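PDB 6NCX: beta-galacturonidase from Eisenbergiella tayi, which probably hydrolyses glycosides of uronic acids such as beta-galacturonides, as a member of glycoside hydrolase family 2, and binds galacturonate. Local coordinates for residues N306-V311 against I328-E333; G168-C173 against N193-L198. All blocks are in the same frame, centred on the assembly; numbering follows the deposited sequence.

Interaction 1: N306-V311 against I328-E333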
loop_
_atom_site.group_PDB
_atom_site.type_symbol
_atom_site.label_atom_id
_atom_site.label_comp_id
_atom_site.label_asym_id
_atom_site.label_seq_id
_atom_site.Cartn_x
_atom_site.Cartn_y
_atom_site.Cartn_z
ATOM N N ASN C 306 -0.340 -24.483 19.223
ATOM C CA ASN C 306 -1.251 -25.430 19.864
ATOM C C ASN C 306 -2.234 -24.770 20.835
ATOM O O ASN C 306 -2.996 -25.483 21.493
ATOM C CB ASN C 306 -0.462 -26.543 20.577
ATOM C CG ASN C 306 0.506 -26.015 21.630
ATOM O OD1 ASN C 306 0.357 -24.900 22.142
ATOM N ND2 ASN C 306 1.518 -26.824 21.955
ATOM N N SER C 307 -2.279 -23.437 20.910
ATOM C CA SER C 307 -3.026 -22.772 21.972
ATOM C C SER C 307 -3.365 -21.326 21.586
ATOM O O SER C 307 -2.617 -20.672 20.852
ATOM C CB SER C 307 -2.216 -22.809 23.280
ATOM O OG SER C 307 -3.021 -22.505 24.410
ATOM N N ILE C 308 -4.512 -20.839 22.090
ATOM C CA ILE C 308 -4.945 -19.453 21.947
ATOM C C ILE C 308 -5.233 -18.892 23.333
ATOM O O ILE C 308 -5.683 -19.603 24.234
ATOM C CB ILE C 308 -6.194 -19.278 21.039
ATOM C CG1 ILE C 308 -7.390 -20.058 21.582
ATOM C CG2 ILE C 308 -5.925 -19.702 19.598
ATOM C CD1 ILE C 308 -8.447 -19.208 22.337
ATOM N N ARG C 309 -4.986 -17.600 23.499
ATOM C CA ARG C 309 -5.354 -16.877 24.709
ATOM C C ARG C 309 -6.385 -15.807 24.351
ATOM O O ARG C 309 -6.135 -14.971 23.478
ATOM C CB ARG C 309 -4.114 -16.263 25.377
ATOM C CG ARG C 309 -4.453 -15.448 26.592
ATOM C CD ARG C 309 -3.232 -14.879 27.299
ATOM N NE ARG C 309 -3.698 -13.882 28.257
ATOM C CZ ARG C 309 -3.253 -12.637 28.333
ATOM N NH1 ARG C 309 -2.264 -12.222 27.550
ATOM N NH2 ARG C 309 -3.775 -11.814 29.219
ATOM N N THR C 310 -7.538 -15.836 25.030
ATOM C CA THR C 310 -8.696 -14.997 24.698
ATOM C C THR C 310 -8.541 -13.598 25.293
ATOM O O THR C 310 -9.220 -13.201 26.241
ATOM C CB THR C 310 -9.980 -15.625 25.218
ATOM O OG1 THR C 310 -9.951 -15.607 26.648
ATOM C CG2 THR C 310 -10.167 -17.066 24.728
ATOM N N VAL C 311 -7.640 -12.824 24.702
ATOM C CA VAL C 311 -7.447 -11.451 25.159
ATOM C C VAL C 311 -8.634 -10.600 24.709
ATOM O O VAL C 311 -9.046 -10.647 23.543
ATOM C CB VAL C 311 -6.098 -10.903 24.648
ATOM C CG1 VAL C 311 -4.965 -11.842 25.060
ATOM C CG2 VAL C 311 -6.094 -10.729 23.122
ATOM N N ILE C 328 -7.160 -27.582 20.187
ATOM C CA ILE C 328 -6.510 -26.325 20.538
ATOM C C ILE C 328 -6.729 -26.053 22.018
ATOM O O ILE C 328 -7.863 -26.099 22.503
ATOM C CB ILE C 328 -7.065 -25.173 19.684
ATOM C CG1 ILE C 328 -7.074 -25.560 18.201
ATOM C CG2 ILE C 328 -6.274 -23.861 19.946
ATOM C CD1 ILE C 328 -5.730 -25.487 17.557
ATOM N N LEU C 329 -5.651 -25.762 22.737
ATOM C CA LEU C 329 -5.742 -25.431 24.153
ATOM C C LEU C 329 -6.105 -23.956 24.330
ATOM O O LEU C 329 -5.626 -23.095 23.592
ATOM C CB LEU C 329 -4.415 -25.752 24.843
ATOM C CG LEU C 329 -4.089 -27.256 24.883
ATOM C CD1 LEU C 329 -2.615 -27.510 25.156
ATOM C CD2 LEU C 329 -4.939 -27.975 25.930
ATOM N N VAL C 330 -6.954 -23.664 25.319
ATOM C CA VAL C 330 -7.492 -22.318 25.531
ATOM C C VAL C 330 -7.146 -21.821 26.932
ATOM O O VAL C 330 -7.508 -22.450 27.933
ATOM C CB VAL C 330 -9.010 -22.270 25.322
ATOM C CG1 VAL C 330 -9.522 -20.888 25.678
ATOM C CG2 VAL C 330 -9.356 -22.622 23.878
ATOM N N TRP C 331 -6.462 -20.681 26.998
ATOM C CA TRP C 331 -6.484 -19.807 28.167
ATOM C C TRP C 331 -7.666 -18.859 27.996
ATOM O O TRP C 331 -7.713 -18.089 27.016
ATOM C CB TRP C 331 -5.155 -19.051 28.280
ATOM C CG TRP C 331 -5.060 -17.883 29.250
ATOM C CD1 TRP C 331 -5.886 -16.791 29.328
ATOM C CD2 TRP C 331 -4.015 -17.658 30.211
ATOM N NE1 TRP C 331 -5.441 -15.920 30.307
ATOM C CE2 TRP C 331 -4.299 -16.433 30.868
ATOM C CE3 TRP C 331 -2.881 -18.383 30.596
ATOM C CZ2 TRP C 331 -3.478 -15.913 31.887
ATOM C CZ3 TRP C 331 -2.064 -17.866 31.624
ATOM C CH2 TRP C 331 -2.369 -16.641 32.246
ATOM N N GLU C 332 -8.640 -18.946 28.908
ATOM C CA GLU C 332 -9.801 -18.058 28.904
ATOM C C GLU C 332 -9.784 -17.209 30.163
ATOM O O GLU C 332 -9.535 -17.726 31.259
ATOM C CB GLU C 332 -11.123 -18.831 28.808
ATOM C CG GLU C 332 -12.314 -17.911 28.987
ATOM C CD GLU C 332 -13.573 -18.348 28.255
ATOM O OE1 GLU C 332 -13.737 -17.981 27.077
ATOM O OE2 GLU C 332 -14.411 -19.026 28.880
ATOM N N GLU C 333 -10.041 -15.912 30.009
ATOM C CA GLU C 333 -9.915 -14.979 31.116
ATOM C C GLU C 333 -11.139 -14.068 31.204
ATOM O O GLU C 333 -11.893 -13.894 30.236
ATOM C CB GLU C 333 -8.611 -14.150 30.997
ATOM C CG GLU C 333 -8.440 -13.279 29.740
ATOM C CD GLU C 333 -7.086 -12.553 29.717
ATOM O OE1 GLU C 333 -7.034 -11.383 29.265
ATOM O OE2 GLU C 333 -6.066 -13.147 30.155
#

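Interaction 2: G168-C173 against N193-L198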
loop_
_atom_site.group_PDB
_atom_site.type_symbol
_atom_site.label_atom_id
_atom_site.label_comp_id
_atom_site.label_asym_id
_atom_site.label_seq_id
_atom_site.Cartn_x
_atom_site.Cartn_y
_atom_site.Cartn_z
ATOM N N GLY C 168 -15.705 -39.888 36.511
ATOM C CA GLY C 168 -16.339 -38.603 36.297
ATOM C C GLY C 168 -17.558 -38.366 37.159
ATOM O O GLY C 168 -18.213 -39.316 37.601
ATOM N N LYS C 169 -17.868 -37.098 37.412
ATOM C CA LYS C 169 -19.101 -36.724 38.083
ATOM C C LYS C 169 -19.838 -35.688 37.246
ATOM O O LYS C 169 -19.247 -34.997 36.408
ATOM C CB LYS C 169 -18.842 -36.181 39.490
ATOM C CG LYS C 169 -18.193 -34.831 39.514
ATOM C CD LYS C 169 -18.021 -34.324 40.941
ATOM C CE LYS C 169 -17.303 -32.981 40.952
ATOM N NZ LYS C 169 -17.095 -32.473 42.319
ATOM N N ALA C 170 -21.147 -35.597 37.472
ATOM C CA ALA C 170 -21.989 -34.628 36.796
ATOM C C ALA C 170 -22.788 -33.867 37.838
ATOM O O ALA C 170 -23.298 -34.456 38.800
ATOM C CB ALA C 170 -22.944 -35.293 35.784
ATOM N N GLU C 171 -22.882 -32.556 37.655
ATOM C CA GLU C 171 -23.742 -31.723 38.475
ATOM C C GLU C 171 -24.744 -31.033 37.564
ATOM O O GLU C 171 -24.364 -30.478 36.528
ATOM C CB GLU C 171 -22.930 -30.712 39.267
ATOM C CG GLU C 171 -23.760 -29.826 40.151
ATOM C CD GLU C 171 -22.903 -28.899 40.993
ATOM O OE1 GLU C 171 -23.400 -28.369 42.001
ATOM O OE2 GLU C 171 -21.723 -28.699 40.644
ATOM N N ILE C 172 -26.019 -31.094 37.937
ATOM C CA ILE C 172 -27.101 -30.526 37.148
ATOM C C ILE C 172 -27.848 -29.520 38.008
ATOM O O ILE C 172 -27.987 -29.687 39.226
ATOM C CB ILE C 172 -28.051 -31.621 36.612
ATOM C CG1 ILE C 172 -27.320 -32.507 35.616
ATOM C CG2 ILE C 172 -29.284 -31.025 35.931
ATOM C CD1 ILE C 172 -26.774 -33.764 36.225
ATOM N N CYS C 173 -28.324 -28.463 37.357
ATOM C CA CYS C 173 -29.114 -27.420 37.989
ATOM C C CYS C 173 -30.493 -27.395 37.352
ATOM O O CYS C 173 -30.616 -27.257 36.128
ATOM C CB CYS C 173 -28.423 -26.069 37.850
ATOM S SG CYS C 173 -29.250 -24.757 38.703
ATOM N N ASN C 193 -23.446 -44.154 26.547
ATOM C CA ASN C 193 -23.193 -44.984 27.717
ATOM C C ASN C 193 -24.035 -44.474 28.879
ATOM O O ASN C 193 -24.084 -43.267 29.136
ATOM C CB ASN C 193 -21.717 -44.971 28.122
ATOM C CG ASN C 193 -20.799 -45.463 27.023
ATOM O OD1 ASN C 193 -20.030 -44.687 26.453
ATOM N ND2 ASN C 193 -20.857 -46.754 26.732
ATOM N N SER C 194 -24.691 -45.391 29.576
ATOM C CA SER C 194 -25.475 -45.024 30.744
ATOM C C SER C 194 -24.556 -44.506 31.841
ATOM O O SER C 194 -23.516 -45.105 32.123
ATOM C CB SER C 194 -26.270 -46.227 31.240
ATOM O OG SER C 194 -27.297 -45.807 32.120
ATOM N N PHE C 195 -24.920 -43.375 32.447
ATOM C CA PHE C 195 -24.089 -42.779 33.489
ATOM C C PHE C 195 -24.812 -42.767 34.832
ATOM O O PHE C 195 -24.419 -43.514 35.731
ATOM C CB PHE C 195 -23.621 -41.380 33.073
ATOM C CG PHE C 195 -22.636 -40.768 34.035
ATOM C CD1 PHE C 195 -21.344 -41.267 34.136
ATOM C CD2 PHE C 195 -23.005 -39.704 34.848
ATOM C CE1 PHE C 195 -20.435 -40.730 35.030
ATOM C CE2 PHE C 195 -22.100 -39.159 35.757
ATOM C CZ PHE C 195 -20.810 -39.678 35.847
ATOM N N ALA C 196 -25.862 -41.966 35.005
ATOM C CA ALA C 196 -26.455 -41.823 36.327
ATOM C C ALA C 196 -27.923 -41.442 36.220
ATOM O O ALA C 196 -28.415 -41.051 35.159
ATOM C CB ALA C 196 -25.707 -40.777 37.159
ATOM N N VAL C 197 -28.620 -41.565 37.349
ATOM C CA VAL C 197 -29.983 -41.072 37.512
ATOM C C VAL C 197 -30.029 -40.291 38.817
ATOM O O VAL C 197 -29.766 -40.855 39.885
ATOM C CB VAL C 197 -31.022 -42.206 37.531
ATOM C CG1 VAL C 197 -32.385 -41.668 37.987
ATOM C CG2 VAL C 197 -31.129 -42.874 36.159
ATOM N N LEU C 198 -30.353 -38.991 38.735
ATOM C CA LEU C 198 -30.424 -38.144 39.919
ATOM C C LEU C 198 -31.889 -37.899 40.253
ATOM O O LEU C 198 -32.598 -37.268 39.453
ATOM C CB LEU C 198 -29.695 -36.816 39.695
ATOM C CG LEU C 198 -28.258 -36.817 39.141
ATOM C CD1 LEU C 198 -28.236 -36.936 37.613
ATOM C CD2 LEU C 198 -27.465 -35.579 39.590
#

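Interaction 1: N306-V311 against I328-E333
Arg309 reaches Glu333 side-on, with both NE and NH2 directed at OE2. Arg309 NH2 meets Glu333 OE2 at 2.8 Å on the syn side, whereas Arg309 NE, at 3.1 Å from Glu333 OE2, comes from above the carboxylate plane. Trp331 NE1 gives Glu333 OE2 a third bond, 2.8 Å long, on its anti side; three donors on OE2, with His312 at OE1, should hold the carboxylate's rotation. With CG anti to the backbone N (chi1 177°), the arginine runs alongside Trp331; Arg309 CG lies over the five-membered ring of Trp331, 3.7 Å from the centroid, in a CH-pi contact, and the guanidinium stands steeply to the indole plane. A long aliphatic stem ending in a charge suits this place, because its methylenes can lie on the indole while its end reaches the acid. Beneath lies the parallel pairing of 307-309 with 329-333, in which Ile308 N donates to Leu329 O at 2.9 Å and Thr310 N to Trp331 O at 3.0 Å. Ser307 OG, on a short side chain, reaches across to Leu329 O from above the carbonyl plane and also bonds Tyr508 OH. On the other face Ile308 CD1 packs 3.9 Å from Val330 CG2, under helix 317-326. Farther out, Arg309 also binds Asn377 and Glu465, which like His312 bind galacturonate. This beta-alpha-beta unit of the TIM barrel thus probably places Arg309 and Glu333 as a second shell behind those residues.

Interaction 2: G168-C173 against N193-L198
Phe195 points its ring edge at the backbone of Gly168, across the interior of the immunoglobulin-like beta-sandwich of family 2 glycosidases. Strands 168-173 and 193-198 belong to different sheets; their axes come within 8.5 Å and cross at -46°, too far apart for backbone pairing, so side chains of one strand reach the other. Phe195 CG is anti to its backbone nitrogen (chi1 -174°), which carries the ring across to the facing strand, where Phe195 CZ comes 3.2 Å from Gly168 O, close to the ring plane. A slightly positive C-H rim suits such a carbonyl, which Gly168 offers to the ring edge from its backbone. Ala170 adds just one methyl, whose CB lies 4.0 Å from Phe195 CE2. Replacing Phe195 by an alanine is likely to open a gap beside Ala170 and leave Gly168 O, Val188 and Ile190 without the ring that meets them. Phe195 and Ala196 together face Val188 in a classic beta bulge on the edge strand. Farther along, two branched aliphatic chains meet between the sheets: Ile172 also touches Leu152 and Ile155, and Leu198 rests on Val188. They approach at a slant through their ends, Ile172 CD1 sitting against both leucine methyls, 3.8 Å from Leu198 CD1 and 3.9 Å from Leu198 CD2.

How the interactions relate
Interaction 2 comes first along the chain and closes before interaction 1 opens. Their centres lie 28 Å apart and their nearest atoms about 17 Å apart, so the two do not touch. They share no sheet: 168-173 and 193-198 come from the two facing antiparallel sheets of the immunoglobulin-like sandwich, whereas 306-311 and 328-333 are neighbouring parallel strands of the TIM barrel, joined through helix 317-326. Interaction 1 lies near the centre of the chain, beside the galacturonate site; the centre of interaction 2 lies about 26 Å from the centre of the chain, away from that site. One therefore belongs to the interior of the barrel, which supplies most of the galacturonate-binding residues, the other to the packing of a separate domain.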